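Local coordinates for protein serpin B3 (PDB 4ZK3) that probably inhibits proteases as a member of the serpin family and, as Pso p27, builds large aggregates linked to psoriasis, at residues T155-I168 / G340-F352. Numbering follows the deposited sequence.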
ATOM      1  N   THR A 155       6.635 -11.123  -5.248  1.00 19.76           N
ATOM      2  CA  THR A 155       5.361 -10.576  -5.734  1.00 18.63           C
ATOM      3  C   THR A 155       4.692 -11.407  -6.831  1.00 21.44           C
ATOM      4  O   THR A 155       3.820 -10.903  -7.569  1.00 20.65           O
ATOM      5  CB  THR A 155       5.559  -9.151  -6.243  1.00 18.77           C
ATOM      6  OG1 THR A 155       6.562  -9.132  -7.250  1.00 20.26           O
ATOM      7  CG2 THR A 155       6.006  -8.221  -5.081  1.00 18.67           C
ATOM      8  N   ASN A 156       5.008 -12.710  -6.892  1.00 24.71           N
ATOM      9  CA  ASN A 156       4.515 -13.581  -7.955  1.00 25.81           C
ATOM     10  C   ASN A 156       4.766 -12.912  -9.350  1.00 24.57           C
ATOM     11  O   ASN A 156       3.948 -12.936 -10.274  1.00 24.69           O
ATOM     12  CB  ASN A 156       3.027 -13.926  -7.712  1.00 27.81           C
ATOM     13  CG  ASN A 156       2.499 -14.986  -8.713  1.00 32.41           C
ATOM     14  OD1 ASN A 156       1.309 -14.997  -9.132  1.00 32.66           O
ATOM     15  ND2 ASN A 156       3.382 -15.861  -9.112  1.00 26.68           N
ATOM     16  N   GLU A 157       5.932 -12.316  -9.484  1.00 23.40           N
ATOM     17  CA  GLU A 157       6.295 -11.496 -10.631  1.00 26.42           C
ATOM     18  C   GLU A 157       5.413 -10.363 -11.049  1.00 27.42           C
ATOM     19  O   GLU A 157       5.578  -9.902 -12.198  1.00 25.70           O
ATOM     20  CB  GLU A 157       6.572 -12.373 -11.877  1.00 33.27           C
ATOM     21  CG  GLU A 157       7.828 -13.189 -11.746  1.00 40.44           C
ATOM     22  CD  GLU A 157       7.535 -14.645 -11.479  1.00 50.41           C
ATOM     23  OE1 GLU A 157       7.839 -15.461 -12.401  1.00 59.54           O
ATOM     24  OE2 GLU A 157       6.981 -14.965 -10.397  1.00 49.58           O
ATOM     25  N   LYS A 158       4.521  -9.877 -10.161  1.00 24.63           N
ATOM     26  CA  LYS A 158       3.621  -8.759 -10.531  1.00 24.10           C
ATOM     27  C   LYS A 158       4.247  -7.385 -10.473  1.00 24.06           C
ATOM     28  O   LYS A 158       3.715  -6.441 -11.070  1.00 20.64           O
ATOM     29  CB  LYS A 158       2.386  -8.706  -9.587  1.00 26.05           C
ATOM     30  CG  LYS A 158       1.471  -9.921  -9.695  1.00 26.94           C
ATOM     31  CD  LYS A 158       1.151 -10.323 -11.137  1.00 29.73           C
ATOM     32  CE  LYS A 158       0.433 -11.650 -11.165  1.00 34.62           C
ATOM     33  NZ  LYS A 158       0.200 -12.051 -12.548  1.00 38.93           N
ATOM     34  N   ILE A 159       5.288  -7.207  -9.638  1.00 21.22           N
ATOM     35  CA  ILE A 159       5.980  -5.925  -9.581  1.00 21.52           C
ATOM     36  C   ILE A 159       7.315  -6.106 -10.296  1.00 22.44           C
ATOM     37  O   ILE A 159       8.238  -6.723  -9.739  1.00 20.47           O
ATOM     38  CB  ILE A 159       6.223  -5.445  -8.139  1.00 19.85           C
ATOM     39  CG1 ILE A 159       4.878  -5.439  -7.413  1.00 18.47           C
ATOM     40  CG2 ILE A 159       6.889  -4.081  -8.173  1.00 20.74           C
ATOM     41  CD1 ILE A 159       3.880  -4.448  -8.012  1.00 18.83           C
ATOM     42  N   LYS A 160       7.374  -5.620 -11.521  1.00 22.04           N
ATOM     43  CA  LYS A 160       8.594  -5.657 -12.318  1.00 24.30           C
ATOM     44  C   LYS A 160       9.245  -4.333 -12.374  1.00 24.93           C
ATOM     45  O   LYS A 160       8.584  -3.327 -12.358  1.00 25.49           O
ATOM     46  CB  LYS A 160       8.231  -6.083 -13.732  1.00 26.63           C
ATOM     47  CG  LYS A 160       7.610  -7.472 -13.860  1.00 27.81           C
ATOM     48  CD  LYS A 160       7.646  -7.879 -15.374  1.00 31.08           C
ATOM     49  CE  LYS A 160       7.333  -9.303 -15.591  1.00 31.23           C
ATOM     50  NZ  LYS A 160       6.041  -9.600 -14.938  1.00 34.31           N
ATOM     51  N   ASN A 161      10.578  -4.318 -12.442  1.00 25.30           N
ATOM     52  CA  ASN A 161      11.320  -3.090 -12.694  1.00 25.15           C
ATOM     53  C   ASN A 161      11.039  -2.003 -11.605  1.00 26.01           C
ATOM     54  O   ASN A 161      10.901  -0.806 -11.879  1.00 24.09           O
ATOM     55  CB  ASN A 161      11.115  -2.601 -14.142  1.00 31.16           C
ATOM     56  CG  ASN A 161      12.183  -1.589 -14.588  1.00 42.19           C
ATOM     57  OD1 ASN A 161      11.887  -0.449 -14.927  1.00 50.75           O
ATOM     58  ND2 ASN A 161      13.427  -2.021 -14.612  1.00 46.24           N
ATOM     59  N   LEU A 162      10.967  -2.427 -10.354  1.00 22.58           N
ATOM     60  CA  LEU A 162      10.605  -1.505  -9.280  1.00 23.60           C
ATOM     61  C   LEU A 162      11.436  -0.228  -9.336  1.00 22.90           C
ATOM     62  O   LEU A 162      10.898   0.843  -9.218  1.00 22.49           O
ATOM     63  CB  LEU A 162      10.774  -2.197  -7.906  1.00 22.58           C
ATOM     64  CG  LEU A 162      10.574  -1.231  -6.707  1.00 23.51           C
ATOM     65  CD1 LEU A 162       9.147  -0.652  -6.643  1.00 24.24           C
ATOM     66  CD2 LEU A 162      10.986  -1.944  -5.429  1.00 22.69           C
ATOM     67  N   ILE A 163      12.754  -0.396  -9.538  1.00 24.84           N
ATOM     68  CA  ILE A 163      13.703   0.694  -9.545  1.00 25.86           C
ATOM     69  C   ILE A 163      14.174   0.913 -11.019  1.00 27.95           C
ATOM     70  O   ILE A 163      14.952   0.113 -11.539  1.00 29.92           O
ATOM     71  CB  ILE A 163      14.922   0.422  -8.671  1.00 24.96           C
ATOM     72  CG1 ILE A 163      14.546   0.091  -7.192  1.00 26.49           C
ATOM     73  CG2 ILE A 163      15.809   1.657  -8.665  1.00 27.38           C
ATOM     74  CD1 ILE A 163      15.731  -0.450  -6.435  1.00 25.60           C
ATOM     75  N   PRO A 164      13.661   1.962 -11.677  1.00 31.96           N
ATOM     76  CA  PRO A 164      14.069   2.227 -13.050  1.00 37.13           C
ATOM     77  C   PRO A 164      15.491   2.804 -13.132  1.00 34.44           C
ATOM     78  O   PRO A 164      16.092   3.156 -12.107  1.00 30.40           O
ATOM     79  CB  PRO A 164      13.015   3.237 -13.542  1.00 37.47           C
ATOM     80  CG  PRO A 164      11.819   3.001 -12.662  1.00 39.23           C
ATOM     81  CD  PRO A 164      12.491   2.792 -11.320  1.00 35.41           C
ATOM     82  N   GLU A 165      16.030   2.871 -14.346  1.00 33.04           N
ATOM     83  CA  GLU A 165      17.404   3.326 -14.546  1.00 32.84           C
ATOM     84  C   GLU A 165      17.377   4.739 -14.090  1.00 33.87           C
ATOM     85  O   GLU A 165      16.335   5.378 -14.129  1.00 35.58           O
ATOM     86  CB  GLU A 165      17.757   3.300 -16.029  1.00 39.51           C
ATOM     87  CG  GLU A 165      17.457   1.971 -16.701  1.00 43.66           C
ATOM     88  CD  GLU A 165      17.754   2.018 -18.171  1.00 48.77           C
ATOM     89  OE1 GLU A 165      16.786   1.877 -18.967  1.00 41.55           O
ATOM     90  OE2 GLU A 165      18.963   2.229 -18.488  1.00 45.61           O
ATOM     91  N   GLY A 166      18.502   5.250 -13.650  1.00 33.81           N
ATOM     92  CA  GLY A 166      18.553   6.603 -13.178  1.00 36.75           C
ATOM     93  C   GLY A 166      18.642   6.643 -11.678  1.00 35.45           C
ATOM     94  O   GLY A 166      19.148   7.589 -11.122  1.00 33.77           O
ATOM     95  N   ASN A 167      18.195   5.605 -10.990  1.00 34.20           N
ATOM     96  CA  ASN A 167      18.084   5.739  -9.507  1.00 33.19           C
ATOM     97  C   ASN A 167      19.240   5.124  -8.732  1.00 33.20           C
ATOM     98  O   ASN A 167      19.429   5.486  -7.593  1.00 41.53           O
ATOM     99  CB  ASN A 167      16.729   5.167  -9.026  1.00 30.79           C
ATOM    100  CG  ASN A 167      15.536   5.943  -9.580  1.00 29.15           C
ATOM    101  OD1 ASN A 167      14.911   5.517 -10.550  1.00 31.70           O
ATOM    102  ND2 ASN A 167      15.203   7.055  -8.972  1.00 26.81           N
ATOM    103  N   ILE A 168      19.936   4.143  -9.314  1.00 33.66           N
ATOM    104  CA  ILE A 168      21.102   3.481  -8.735  1.00 36.82           C
ATOM    105  C   ILE A 168      22.377   3.889  -9.538  1.00 40.38           C
ATOM    106  O   ILE A 168      22.349   3.918 -10.763  1.00 39.87           O
ATOM    107  CB  ILE A 168      21.001   1.935  -8.782  1.00 33.17           C
ATOM    108  CG1 ILE A 168      19.783   1.401  -8.030  1.00 32.19           C
ATOM    109  CG2 ILE A 168      22.246   1.315  -8.214  1.00 30.42           C
ATOM    110  CD1 ILE A 168      19.580   2.136  -6.734  1.00 34.23           C
ATOM    111  N   GLY A 340     -11.320 -14.242  -7.085  1.00 21.97           N
ATOM    112  CA  GLY A 340     -10.850 -13.380  -6.014  1.00 22.11           C
ATOM    113  C   GLY A 340      -9.969 -12.237  -6.446  1.00 21.81           C
ATOM    114  O   GLY A 340     -10.242 -11.504  -7.428  1.00 20.86           O
ATOM    115  N   ALA A 341      -8.932 -11.972  -5.667  1.00 20.50           N
ATOM    116  CA  ALA A 341      -8.082 -10.841  -6.014  1.00 19.99           C
ATOM    117  C   ALA A 341      -6.642 -11.169  -5.725  1.00 18.56           C
ATOM    118  O   ALA A 341      -6.358 -12.056  -4.951  1.00 21.68           O
ATOM    119  CB  ALA A 341      -8.551  -9.592  -5.274  1.00 18.93           C
ATOM    120  N   GLU A 342      -5.752 -10.465  -6.388  1.00 19.17           N
ATOM    121  CA  GLU A 342      -4.337 -10.613  -6.223  1.00 19.97           C
ATOM    122  C   GLU A 342      -3.800  -9.237  -6.168  1.00 20.63           C
ATOM    123  O   GLU A 342      -4.126  -8.402  -7.053  1.00 19.26           O
ATOM    124  CB  GLU A 342      -3.725 -11.348  -7.442  1.00 22.99           C
ATOM    125  CG  GLU A 342      -2.212 -11.543  -7.382  1.00 21.39           C
ATOM    126  CD  GLU A 342      -1.682 -12.371  -8.587  1.00 26.81           C
ATOM    127  OE1 GLU A 342      -2.358 -12.413  -9.660  1.00 23.36           O
ATOM    128  OE2 GLU A 342      -0.567 -12.938  -8.463  1.00 24.06           O
ATOM    129  N   ALA A 343      -3.005  -8.954  -5.125  1.00 19.52           N
ATOM    130  CA  ALA A 343      -2.492  -7.631  -4.954  1.00 18.55           C
ATOM    131  C   ALA A 343      -1.045  -7.688  -4.510  1.00 17.81           C
ATOM    132  O   ALA A 343      -0.728  -8.553  -3.669  1.00 17.63           O
ATOM    133  CB  ALA A 343      -3.330  -6.844  -3.951  1.00 17.11           C
ATOM    134  N   ALA A 344      -0.235  -6.751  -5.020  1.00 15.92           N
ATOM    135  CA  ALA A 344       1.191  -6.687  -4.719  1.00 16.99           C
ATOM    136  C   ALA A 344       1.711  -5.326  -4.727  1.00 17.46           C
ATOM    137  O   ALA A 344       1.218  -4.479  -5.445  1.00 20.85           O
ATOM    138  CB  ALA A 344       1.994  -7.521  -5.722  1.00 17.43           C
ATOM    139  N   ALA A 345       2.768  -5.070  -3.951  1.00 17.86           N
ATOM    140  CA  ALA A 345       3.417  -3.739  -4.003  1.00 15.29           C
ATOM    141  C   ALA A 345       4.795  -3.845  -3.483  1.00 15.97           C
ATOM    142  O   ALA A 345       5.165  -4.852  -2.815  1.00 15.10           O
ATOM    143  CB  ALA A 345       2.624  -2.697  -3.234  1.00 15.17           C
ATOM    144  N   ALA A 346       5.586  -2.833  -3.787  1.00 14.88           N
ATOM    145  CA  ALA A 346       6.875  -2.798  -3.204  1.00 16.06           C
ATOM    146  C   ALA A 346       7.361  -1.372  -3.116  1.00 16.24           C
ATOM    147  O   ALA A 346       6.948  -0.520  -3.916  1.00 16.56           O
ATOM    148  CB  ALA A 346       7.861  -3.686  -3.978  1.00 16.60           C
ATOM    149  N   THR A 347       8.243  -1.121  -2.149  1.00 15.84           N
ATOM    150  CA  THR A 347       8.852   0.170  -1.924  1.00 16.62           C
ATOM    151  C   THR A 347      10.354   0.026  -1.814  1.00 18.96           C
ATOM    152  O   THR A 347      10.850  -0.843  -1.107  1.00 17.96           O
ATOM    153  CB  THR A 347       8.294   0.774  -0.607  1.00 18.56           C
ATOM    154  OG1 THR A 347       6.850   0.747  -0.609  1.00 17.11           O
ATOM    155  CG2 THR A 347       8.821   2.152  -0.383  1.00 18.07           C
ATOM    156  N   ALA A 348      11.074   0.900  -2.520  1.00 18.50           N
ATOM    157  CA  ALA A 348      12.531   0.959  -2.470  1.00 19.64           C
ATOM    158  C   ALA A 348      12.981   2.319  -1.956  1.00 19.63           C
ATOM    159  O   ALA A 348      12.502   3.341  -2.412  1.00 18.49           O
ATOM    160  CB  ALA A 348      13.117   0.713  -3.876  1.00 22.27           C
ATOM    161  N   VAL A 349      13.919   2.319  -1.030  1.00 19.91           N
ATOM    162  CA  VAL A 349      14.553   3.520  -0.537  1.00 21.23           C
ATOM    163  C   VAL A 349      16.051   3.393  -0.861  1.00 23.82           C
ATOM    164  O   VAL A 349      16.697   2.379  -0.467  1.00 21.90           O
ATOM    165  CB  VAL A 349      14.384   3.599   0.990  1.00 22.22           C
ATOM    166  CG1 VAL A 349      15.233   4.754   1.614  1.00 24.58           C
ATOM    167  CG2 VAL A 349      12.871   3.684   1.348  1.00 20.34           C
ATOM    168  N   VAL A 350      16.572   4.384  -1.600  1.00 24.36           N
ATOM    169  CA  VAL A 350      17.956   4.389  -2.122  1.00 26.91           C
ATOM    170  C   VAL A 350      18.779   5.477  -1.458  1.00 28.05           C
ATOM    171  O   VAL A 350      18.329   6.603  -1.346  1.00 27.09           O
ATOM    172  CB  VAL A 350      17.976   4.689  -3.623  1.00 28.75           C
ATOM    173  CG1 VAL A 350      19.395   4.625  -4.184  1.00 27.77           C
ATOM    174  CG2 VAL A 350      17.100   3.723  -4.367  1.00 26.95           C
ATOM    175  N   GLY A 351      19.951   5.119  -0.963  1.00 28.95           N
ATOM    176  CA  GLY A 351      20.818   6.047  -0.245  1.00 30.84           C
ATOM    177  C   GLY A 351      22.279   5.939  -0.655  1.00 30.72           C
ATOM    178  O   GLY A 351      22.712   4.924  -1.217  1.00 28.56           O
ATOM    179  N   PHE A 352      23.041   6.981  -0.320  1.00 32.93           N
ATOM    180  CA  PHE A 352      24.426   7.127  -0.748  1.00 38.49           C
ATOM    181  C   PHE A 352      25.187   8.009   0.233  1.00 41.11           C
ATOM    182  O   PHE A 352      24.601   8.847   0.891  1.00 39.74           O
ATOM    183  CB  PHE A 352      24.512   7.692  -2.176  1.00 41.43           C
ATOM    184  CG  PHE A 352      24.154   9.133  -2.276  1.00 46.60           C
ATOM    185  CD1 PHE A 352      22.863   9.569  -1.996  1.00 45.70           C
ATOM    186  CD2 PHE A 352      25.120  10.081  -2.649  1.00 53.42           C
ATOM    187  CE1 PHE A 352      22.534  10.905  -2.078  1.00 48.99           C
ATOM    188  CE2 PHE A 352      24.783  11.432  -2.745  1.00 52.78           C
ATOM    189  CZ  PHE A 352      23.490  11.837  -2.456  1.00 50.85           C
TER
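The carboxylate of Glu342 has Lys158 over one face and the side-chain amide of Asn156 at its OE2 edge, amide and carboxylate turned only 30° from coplanar. A bend at chi2 (-46°) lays the lysine chain over that face, CG and CD above the plane, before CE comes down beside both oxygens, 3.2 Å from OE2 of Glu342. The charge pairing itself is slack: Lys158 NZ and Glu342 OE1 form a long salt bridge of 3.9 Å. Tyr181, on strand 174-185, hydrogen-bonds OE2 through its hydroxyl. Next to this polar end, a type I' turn from Thr155 to Lys158 sets the Thr155 and Lys158 methine and methylene carbons against the Ala344 methyl, while Thr155 OG1 bonds back to main-chain carbonyls of helix 140-153.

Strand 340-351 is the alanine-rich hinge and the following N-terminal part of the serpin reactive-centre loop, inserted antiparallel between strands 174-185 and 325-336 as in cleaved serpins; segment 155-168, leading from helix 140-153 to strand 174-185, lies over it. Small alanines let the loop approach closely. Ile159 sets CG1 3.9 Å from Ala344 CB, with CD1 near the Ala344 carbonyl. Leu162, its CG swung anti to the backbone N (chi1 173°), lowers CD2 onto the strand between the methyls of Ala346 and Ala348, 3.7 Å from Ala348 CB, while CD1 lies off to one side, 3.5 Å from Ala346 O. Ile163 approaches the same Ala348 methyl, its CG1 3.7 Å from CB. Farther on, Ile168 and Val350 meet at a slant through methyls, Ile168 CD1 reaching Val350 CG1 at 3.6 Å and also facing CG2. The carbonyl oxygen of Asn167 comes within 3.5 Å of Val350 CG1. On the strand's other face, Thr347 and Val349 pack against helix 31-42.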